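Local coordinates for autophagy protein 5 (Saccharomyces cerevisiae, PDB 2DYO) that takes part in autophagic vesicle formation and cytoplasm-to-vacuole transport, and is required for mitophagy and for selective degradation of the nucleus, at residues A[15-20]-A[114-119]; A[36-41]-A[53-58]. All coordinates share one frame; numbering follows the deposited sequence.

Interaction 1 of 2, residues A[15-20]-A[114-119]; sequences ELNVLV and DVLTFL
Parallel pairing of the first and last strands of a ubiquitin-like sheet brings Asn17 and Val18 of strand 15-22 against Phe118 and Leu119 of segment 114-119. Val18 pairs with Leu119, and two backbone bonds set the register: Leu119 N gives its hydrogen to Asn17 O at 2.8 Å, and Leu19 N reaches Leu119 O at 2.8 Å. Nearer Thr117 the side chain of Asn17 bridges the gap, its CG anti to the carbonyl carbon (chi1 -69°). Asn17 ND2 donates to Thr117 O at 3.2 Å, the oxygen lying about 20° out of the amide plane. A water takes the hydrogen of Asn17 N and gives one to Thr117 O, 2.6 Å away, so that this carbonyl is gripped twice. An amide suits the place because OD1 accepts a hydrogen bond from Arg41, while ND2 also reaches the backbone of the partner protein chain. Val18 CG2 rests against Leu119 CB at 4.1 Å, two branched apolar chains side by side, and Leu119 also touches Leu97 of the further helix 90-98. On the Phe118 side, Leu19 CB sits at the ring's edge, 4.0 Å from Phe118 CD2, and Leu116 CD2 lies over one face, toward the rim. Adjacent parallel terminal strands, with helix 52-59 following the first two strands, are the hallmark of ubiquitin's beta-grasp fold.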
loop_
_atom_site.group_PDB
_atom_site.type_symbol
_atom_site.label_atom_id
_atom_site.label_comp_id
_atom_site.label_asym_id
_atom_site.label_seq_id
_atom_site.Cartn_x
_atom_site.Cartn_y
_atom_site.Cartn_z
ATOM N N GLU A 15 1.931 10.316 -0.089
ATOM C CA GLU A 15 2.660 10.190 -1.349
ATOM C C GLU A 15 4.164 10.026 -1.130
ATOM O O GLU A 15 4.741 10.634 -0.227
ATOM C CB GLU A 15 2.388 11.439 -2.183
ATOM C CG GLU A 15 2.689 11.338 -3.659
ATOM C CD GLU A 15 2.114 12.528 -4.409
ATOM O OE1 GLU A 15 2.900 13.374 -4.880
ATOM O OE2 GLU A 15 0.869 12.625 -4.504
ATOM N N LEU A 16 4.796 9.220 -1.976
ATOM C CA LEU A 16 6.224 8.942 -1.864
ATOM C C LEU A 16 7.031 9.244 -3.121
ATOM O O LEU A 16 6.497 9.266 -4.229
ATOM C CB LEU A 16 6.431 7.461 -1.525
ATOM C CG LEU A 16 5.830 6.941 -0.216
ATOM C CD1 LEU A 16 5.827 5.407 -0.215
ATOM C CD2 LEU A 16 6.643 7.477 0.953
ATOM N N ASN A 17 8.327 9.472 -2.931
ATOM C CA ASN A 17 9.235 9.688 -4.047
ATOM C C ASN A 17 9.632 8.261 -4.408
ATOM O O ASN A 17 10.052 7.495 -3.541
ATOM C CB ASN A 17 10.488 10.468 -3.617
ATOM C CG ASN A 17 10.191 11.908 -3.251
ATOM O OD1 ASN A 17 9.430 12.594 -3.934
ATOM N ND2 ASN A 17 10.812 12.385 -2.177
ATOM N N VAL A 18 9.488 7.892 -5.675
ATOM C CA VAL A 18 9.839 6.543 -6.095
ATOM C C VAL A 18 10.779 6.547 -7.287
ATOM O O VAL A 18 10.492 7.144 -8.328
ATOM C CB VAL A 18 8.579 5.726 -6.458
ATOM C CG1 VAL A 18 8.983 4.361 -7.009
ATOM C CG2 VAL A 18 7.700 5.567 -5.226
ATOM N N LEU A 19 11.911 5.877 -7.126
ATOM C CA LEU A 19 12.892 5.792 -8.192
ATOM C C LEU A 19 12.791 4.419 -8.828
ATOM O O LEU A 19 13.199 3.421 -8.239
ATOM C CB LEU A 19 14.303 6.006 -7.633
ATOM C CG LEU A 19 15.415 6.102 -8.679
ATOM C CD1 LEU A 19 15.099 7.237 -9.644
ATOM C CD2 LEU A 19 16.764 6.323 -7.991
ATOM N N VAL A 20 12.229 4.368 -10.031
ATOM C CA VAL A 20 12.086 3.105 -10.736
ATOM C C VAL A 20 13.214 2.910 -11.743
ATOM O O VAL A 20 13.513 3.803 -12.540
ATOM C CB VAL A 20 10.736 3.029 -11.490
ATOM C CG1 VAL A 20 10.639 1.707 -12.248
ATOM C CG2 VAL A 20 9.580 3.155 -10.503
ATOM N N ASP A 114 21.246 16.184 2.793
ATOM C CA ASP A 114 19.864 16.068 3.209
ATOM C C ASP A 114 19.426 14.617 3.201
ATOM O O ASP A 114 19.988 13.789 2.483
ATOM C CB ASP A 114 18.976 16.886 2.272
ATOM C CG ASP A 114 18.055 17.825 3.016
ATOM O OD1 ASP A 114 17.470 18.719 2.369
ATOM O OD2 ASP A 114 17.915 17.669 4.247
ATOM N N VAL A 115 18.428 14.313 4.020
ATOM C CA VAL A 115 17.898 12.966 4.082
ATOM C C VAL A 115 16.845 12.890 2.991
ATOM O O VAL A 115 15.893 13.667 2.987
ATOM C CB VAL A 115 17.267 12.705 5.444
ATOM N N LEU A 116 17.036 11.988 2.039
ATOM C CA LEU A 116 16.054 11.834 0.974
ATOM C C LEU A 116 15.202 10.618 1.291
ATOM O O LEU A 116 15.720 9.511 1.434
ATOM C CB LEU A 116 16.732 11.637 -0.384
ATOM C CG LEU A 116 15.773 11.319 -1.542
ATOM C CD1 LEU A 116 14.808 12.475 -1.741
ATOM C CD2 LEU A 116 16.557 11.061 -2.820
ATOM N N THR A 117 13.902 10.826 1.430
ATOM C CA THR A 117 13.006 9.713 1.699
ATOM C C THR A 117 12.462 9.257 0.352
ATOM O O THR A 117 11.712 9.982 -0.295
ATOM C CB THR A 117 11.826 10.128 2.595
ATOM O OG1 THR A 117 12.320 10.602 3.853
ATOM C CG2 THR A 117 10.907 8.936 2.841
ATOM N N PHE A 118 12.858 8.073 -0.090
ATOM C CA PHE A 118 12.361 7.571 -1.364
ATOM C C PHE A 118 12.373 6.061 -1.412
ATOM O O PHE A 118 13.018 5.406 -0.595
ATOM C CB PHE A 118 13.180 8.139 -2.532
ATOM C CG PHE A 118 14.578 7.595 -2.629
ATOM C CD1 PHE A 118 15.468 7.714 -1.568
ATOM C CD2 PHE A 118 15.013 6.986 -3.801
ATOM C CE1 PHE A 118 16.773 7.233 -1.677
ATOM C CE2 PHE A 118 16.311 6.503 -3.919
ATOM C CZ PHE A 118 17.195 6.628 -2.854
ATOM N N LEU A 119 11.640 5.516 -2.374
ATOM C CA LEU A 119 11.544 4.079 -2.551
ATOM C C LEU A 119 12.190 3.701 -3.875
ATOM O O LEU A 119 11.784 4.174 -4.936
ATOM C CB LEU A 119 10.072 3.653 -2.537
ATOM C CG LEU A 119 9.755 2.162 -2.646
ATOM C CD1 LEU A 119 10.410 1.402 -1.499
ATOM C CD2 LEU A 119 8.239 1.975 -2.622
HETATM O O HOH W 1 9.108 10.234 -0.191
#

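Interaction 2 of 2, residues A[36-41]-A[53-58]; sequences AVLRIR and PLIWNK
Lys58 NZ is gripped by two backbone carbonyls: it donates to Val37 O at 2.6 Å, lying nearly along the C=O axis, and hydrogen-bonds to Glu34 O as well. Lysine suits this place because its long chain can span from helix to strand, apolar along its length and a donor at its tip. With CG anti to the backbone N (chi1 -178°) and the chain extended beyond it, Lys58 slides past Leu38, its CD lying 3.8 Å from Leu38 CG. An alanine in place of Lys58 would probably leave Val37 O and Glu34 O without this donor and open a gap beside Leu38. Leu38 and Ile40 both point toward the helix. Leu38 fits among Leu54, Ile55 and Lys58, its CD2 4.0 Å from Leu54 CG, while Ile40 CG2 meets Leu54 CD2 at 3.9 Å, the chains passing in opposite directions. Ile55 stands farther off, its CG1 4.4 Å from Leu38 CD1; its side chain also touches Ile22 of the neighbouring strand 15-22. The axes of strand 37-41 and helix 53-58 approach to 10.1 Å, their directions 143° apart, the usual spacing of a helix layered on a sheet, here on strand 37-43, outermost within this chain, of the ubiquitin-like UblA domain.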
loop_
_atom_site.group_PDB
_atom_site.type_symbol
_atom_site.label_atom_id
_atom_site.label_comp_id
_atom_site.label_asym_id
_atom_site.label_seq_id
_atom_site.Cartn_x
_atom_site.Cartn_y
_atom_site.Cartn_z
ATOM N N ALA A 36 15.993 3.860 -18.944
ATOM C CA ALA A 36 15.872 2.916 -17.838
ATOM C C ALA A 36 15.633 3.548 -16.469
ATOM O O ALA A 36 15.806 2.884 -15.448
ATOM C CB ALA A 36 17.112 2.041 -17.785
ATOM N N VAL A 37 15.230 4.815 -16.437
ATOM C CA VAL A 37 15.002 5.488 -15.160
ATOM C C VAL A 37 13.771 6.384 -15.158
ATOM O O VAL A 37 13.567 7.175 -16.079
ATOM C CB VAL A 37 16.221 6.359 -14.765
ATOM C CG1 VAL A 37 16.003 6.969 -13.390
ATOM C CG2 VAL A 37 17.488 5.522 -14.780
ATOM N N LEU A 38 12.954 6.248 -14.118
ATOM C CA LEU A 38 11.752 7.061 -13.956
ATOM C C LEU A 38 11.698 7.594 -12.530
ATOM O O LEU A 38 11.813 6.830 -11.574
ATOM C CB LEU A 38 10.485 6.240 -14.232
ATOM C CG LEU A 38 10.222 5.802 -15.675
ATOM C CD1 LEU A 38 10.508 4.318 -15.815
ATOM C CD2 LEU A 38 8.774 6.098 -16.037
ATOM N N ARG A 39 11.521 8.902 -12.391
ATOM C CA ARG A 39 11.447 9.528 -11.072
ATOM C C ARG A 39 10.042 10.065 -10.904
ATOM O O ARG A 39 9.697 11.121 -11.432
ATOM C CB ARG A 39 12.477 10.653 -10.957
ATOM C CG ARG A 39 13.903 10.151 -11.090
ATOM C CD ARG A 39 14.365 10.217 -12.516
ATOM N NE ARG A 39 15.073 11.465 -12.778
ATOM C CZ ARG A 39 14.974 12.157 -13.906
ATOM N NH1 ARG A 39 14.189 11.727 -14.882
ATOM N NH2 ARG A 39 15.670 13.274 -14.060
ATOM N N ILE A 40 9.235 9.327 -10.151
ATOM C CA ILE A 40 7.835 9.671 -9.967
ATOM C C ILE A 40 7.320 9.805 -8.537
ATOM O O ILE A 40 7.967 9.399 -7.575
ATOM C CB ILE A 40 6.968 8.616 -10.673
ATOM C CG1 ILE A 40 7.344 7.220 -10.154
ATOM C CG2 ILE A 40 7.206 8.681 -12.181
ATOM C CD1 ILE A 40 6.507 6.087 -10.707
ATOM N N ARG A 41 6.138 10.398 -8.421
ATOM C CA ARG A 41 5.471 10.558 -7.141
ATOM C C ARG A 41 4.360 9.523 -7.172
ATOM O O ARG A 41 3.572 9.470 -8.121
ATOM C CB ARG A 41 4.897 11.968 -7.001
ATOM C CG ARG A 41 5.965 13.017 -6.722
ATOM C CD ARG A 41 6.530 12.851 -5.313
ATOM N NE ARG A 41 5.621 13.369 -4.293
ATOM C CZ ARG A 41 5.840 13.280 -2.984
ATOM N NH1 ARG A 41 6.934 12.688 -2.534
ATOM N NH2 ARG A 41 4.969 13.787 -2.123
ATOM N N PRO A 53 1.700 1.081 -17.425
ATOM C CA PRO A 53 1.456 1.800 -18.682
ATOM C C PRO A 53 2.503 2.892 -18.887
ATOM O O PRO A 53 3.038 3.066 -19.985
ATOM C CB PRO A 53 0.055 2.375 -18.481
ATOM C CG PRO A 53 -0.608 1.326 -17.641
ATOM C CD PRO A 53 0.468 1.019 -16.616
ATOM N N LEU A 54 2.789 3.624 -17.813
ATOM C CA LEU A 54 3.771 4.702 -17.842
ATOM C C LEU A 54 5.154 4.145 -18.178
ATOM O O LEU A 54 5.911 4.745 -18.943
ATOM C CB LEU A 54 3.809 5.400 -16.478
ATOM C CG LEU A 54 4.779 6.570 -16.308
ATOM C CD1 LEU A 54 4.277 7.760 -17.108
ATOM C CD2 LEU A 54 4.888 6.937 -14.831
ATOM N N ILE A 55 5.477 2.996 -17.598
ATOM C CA ILE A 55 6.762 2.354 -17.837
ATOM C C ILE A 55 6.883 1.869 -19.281
ATOM O O ILE A 55 7.837 2.209 -19.990
ATOM C CB ILE A 55 6.963 1.153 -16.889
ATOM C CG1 ILE A 55 7.066 1.649 -15.443
ATOM C CG2 ILE A 55 8.215 0.373 -17.282
ATOM C CD1 ILE A 55 7.262 0.545 -14.423
ATOM N N TRP A 56 5.916 1.071 -19.718
ATOM C CA TRP A 56 5.932 0.546 -21.072
ATOM C C TRP A 56 6.023 1.657 -22.115
ATOM O O TRP A 56 6.843 1.587 -23.032
ATOM C CB TRP A 56 4.684 -0.307 -21.315
ATOM C CG TRP A 56 4.708 -1.625 -20.585
ATOM C CD1 TRP A 56 3.712 -2.155 -19.814
ATOM C CD2 TRP A 56 5.773 -2.582 -20.575
ATOM N NE1 TRP A 56 4.091 -3.383 -19.325
ATOM C CE2 TRP A 56 5.352 -3.670 -19.778
ATOM C CE3 TRP A 56 7.042 -2.628 -21.166
ATOM C CZ2 TRP A 56 6.156 -4.791 -19.555
ATOM C CZ3 TRP A 56 7.843 -3.746 -20.944
ATOM C CH2 TRP A 56 7.394 -4.811 -20.144
ATOM N N ASN A 57 5.195 2.687 -21.971
ATOM C CA ASN A 57 5.201 3.794 -22.921
ATOM C C ASN A 57 6.564 4.462 -23.070
ATOM O O ASN A 57 6.867 5.026 -24.118
ATOM C CB ASN A 57 4.179 4.859 -22.523
ATOM C CG ASN A 57 4.213 6.068 -23.449
ATOM O OD1 ASN A 57 3.898 5.963 -24.636
ATOM N ND2 ASN A 57 4.607 7.216 -22.912
ATOM N N LYS A 58 7.389 4.401 -22.030
ATOM C CA LYS A 58 8.698 5.036 -22.089
ATOM C C LYS A 58 9.799 4.167 -22.681
ATOM O O LYS A 58 10.727 4.683 -23.301
ATOM C CB LYS A 58 9.129 5.509 -20.695
ATOM C CG LYS A 58 10.475 6.224 -20.700
ATOM C CD LYS A 58 10.858 6.762 -19.332
ATOM C CE LYS A 58 12.118 7.608 -19.434
ATOM N NZ LYS A 58 12.495 8.249 -18.148
#

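Interactions 1 and 2 share one sheet, their centres about 15 Å apart, and interaction 2 is nested in the chain loop that interaction 1 closes. Strand 15-22 lies between strands 118-126 and 37-43: it pairs parallel with the former and antiparallel with the latter, where Val18 N lies 2.9 Å from Ile40 O in a probable hydrogen bond. Arg41 ties the contacts further, its NE forming a salt bridge with Glu15 OE1 at 2.8 Å. Leu19, which meets Phe118 through CB, packs its CD1 on Arg39 CG at 3.5 Å. Residues of both contacts also meet the partner protein chain: Asn17 and Arg41 hydrogen-bond to its backbone, and Arg39 forms a salt bridge with an acidic side chain of it.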